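Local structure of putative fimbrial subunit (Corynebacterium diphtheriae, 4HSQ) at the calcium ion site. The protein is the major pilin SpaD, which builds the shaft of a pilus on the bacterial surface and probably serves in adhesion, represented here by its domains D2 and D3. Numbering follows the deposited sequence.

The calcium ion site. Residues 250-254, 256, 260-265. With CA (calcium ion), chain B.
Asp261 OD1, the carboxylate oxygen on the ion's side of its group but in the second shell, accepts two hydrogen bonds from within its own turn: from the backbone Val263 N at 3.0 Å and from the Thr264 hydroxyl OG1 at 2.8 Å. Both donors stand above the carboxylate plane, Val263 N 43° out of it. This grip ties the turn 261-264 together and should help to hold its two ends towards the metal, Asp261 O and Thr264 O each lying 2.2 Å from the calcium ion CA. Main-chain oxygens dominate the near-octahedral shell. Thr264 O faces Glu253 O across the ion, while Asp261 O lies opposite a water that also hydrogen-bonds to Lys250 O; Glu253 and Lys250 are poorly ordered. Ile251 O, at 2.3 Å from the calcium ion CA, stands opposite the carboxylate of Asp260. That side chain has CG anti to its backbone N (chi1 -174°), reaching the calcium ion CA with Asp260 OD1 alone, at 2.4 Å. Asp260 OD2 uses its anti lone pair to accept a hydrogen bond from the backbone Lys256 N at 3.0 Å (153° at the hydrogen), which should limit rotation of the carboxylate. This carboxylate would be expected to bring negative charge to the cation, which would in turn polarise the surrounding carbonyls. The site lies in the C-terminal, prealbumin-like (CnaB) domain, where calcium joins the end of helix 248-252 and the following loop to the start of strand 264-271, probably stabilising this connection.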
# COMPACT_ATOMS: atom_id res chain seq x y z
N LYS A 250 3.72 -16.57 -4.45
CA LYS A 250 2.94 -16.92 -5.66
C LYS A 250 3.12 -15.89 -6.78
O LYS A 250 3.28 -16.25 -7.94
CB LYS A 250 1.44 -17.11 -5.36
CG LYS A 250 1.13 -18.41 -4.61
CD LYS A 250 1.03 -19.63 -5.53
CE LYS A 250 0.73 -20.91 -4.77
NZ LYS A 250 -0.65 -20.93 -4.23
N ILE A 251 3.15 -14.62 -6.42
CA ILE A 251 3.30 -13.52 -7.40
C ILE A 251 4.69 -13.58 -8.04
O ILE A 251 4.82 -13.40 -9.25
CB ILE A 251 3.07 -12.17 -6.69
CG1 ILE A 251 1.61 -12.04 -6.22
CG2 ILE A 251 3.51 -10.97 -7.58
CD1 ILE A 251 1.39 -10.93 -5.17
N SER A 252 5.71 -13.85 -7.21
CA SER A 252 7.13 -13.91 -7.60
C SER A 252 7.40 -14.98 -8.66
O SER A 252 8.35 -14.81 -9.43
CB SER A 252 8.00 -14.23 -6.38
OG SER A 252 9.33 -14.21 -6.84
N GLU A 253 6.62 -16.08 -8.70
CA GLU A 253 6.81 -17.11 -9.74
C GLU A 253 6.78 -16.49 -11.12
O GLU A 253 6.08 -15.50 -11.33
CB GLU A 253 5.73 -18.19 -9.65
CG GLU A 253 5.92 -19.09 -8.45
CD GLU A 253 5.13 -20.38 -8.56
OE1 GLU A 253 5.53 -21.28 -9.33
OE2 GLU A 253 4.09 -20.48 -7.86
N LYS A 254 7.56 -17.01 -12.06
CA LYS A 254 7.54 -16.39 -13.37
C LYS A 254 7.68 -17.38 -14.50
O LYS A 254 8.07 -18.53 -14.30
CB LYS A 254 8.61 -15.28 -13.49
CG LYS A 254 10.00 -15.60 -13.03
CD LYS A 254 10.82 -14.32 -13.12
CE LYS A 254 12.28 -14.54 -12.80
NZ LYS A 254 12.99 -15.21 -13.92
N LYS A 256 5.41 -18.89 -16.31
CA LYS A 256 4.46 -20.01 -16.29
C LYS A 256 3.31 -19.72 -17.26
O LYS A 256 2.60 -20.64 -17.65
CB LYS A 256 3.92 -20.29 -14.87
CG LYS A 256 4.99 -20.49 -13.80
CD LYS A 256 5.95 -21.65 -14.15
CE LYS A 256 7.02 -21.86 -13.10
NZ LYS A 256 7.88 -23.02 -13.48
N ASP A 260 3.78 -13.41 -17.29
CA ASP A 260 4.02 -13.83 -15.92
C ASP A 260 5.39 -13.38 -15.44
O ASP A 260 6.37 -14.13 -15.53
CB ASP A 260 3.88 -15.36 -15.80
CG ASP A 260 3.98 -15.87 -14.38
OD1 ASP A 260 3.82 -15.05 -13.44
OD2 ASP A 260 4.17 -17.09 -14.20
N ASP A 261 5.47 -12.17 -14.92
CA ASP A 261 6.73 -11.69 -14.40
C ASP A 261 6.68 -11.80 -12.87
O ASP A 261 5.72 -12.34 -12.31
CB ASP A 261 7.06 -10.29 -14.92
CG ASP A 261 6.08 -9.21 -14.53
OD1 ASP A 261 5.43 -9.36 -13.50
OD2 ASP A 261 6.05 -8.17 -15.21
N GLU A 262 7.73 -11.34 -12.20
CA GLU A 262 7.83 -11.49 -10.75
C GLU A 262 6.93 -10.51 -9.95
O GLU A 262 6.90 -10.63 -8.74
CB GLU A 262 9.32 -11.38 -10.31
CG GLU A 262 9.95 -10.00 -10.47
CD GLU A 262 10.62 -9.72 -11.81
OE1 GLU A 262 10.17 -10.25 -12.85
OE2 GLU A 262 11.60 -8.93 -11.80
N VAL A 263 6.20 -9.56 -10.62
CA VAL A 263 5.34 -8.61 -9.88
C VAL A 263 3.85 -8.85 -10.24
O VAL A 263 2.96 -8.11 -9.78
CB VAL A 263 5.73 -7.10 -10.10
CG1 VAL A 263 7.16 -6.83 -9.67
CG2 VAL A 263 5.51 -6.65 -11.56
N THR A 264 3.59 -9.86 -11.08
CA THR A 264 2.25 -10.18 -11.59
C THR A 264 1.89 -11.63 -11.36
O THR A 264 2.67 -12.53 -11.64
CB THR A 264 2.17 -9.89 -13.12
OG1 THR A 264 2.74 -8.61 -13.39
CG2 THR A 264 0.73 -9.96 -13.68
N LEU A 265 0.68 -11.84 -10.90
CA LEU A 265 0.10 -13.16 -10.80
C LEU A 265 -0.84 -13.25 -11.98
O LEU A 265 -1.61 -12.33 -12.19
CB LEU A 265 -0.63 -13.34 -9.48
CG LEU A 265 -1.08 -14.78 -9.18
CD1 LEU A 265 -0.90 -15.07 -7.70
CD2 LEU A 265 -2.53 -14.99 -9.55
CA CA B . 4.42 -13.93 -11.43
O HOH W 1 2.88 -15.61 -10.46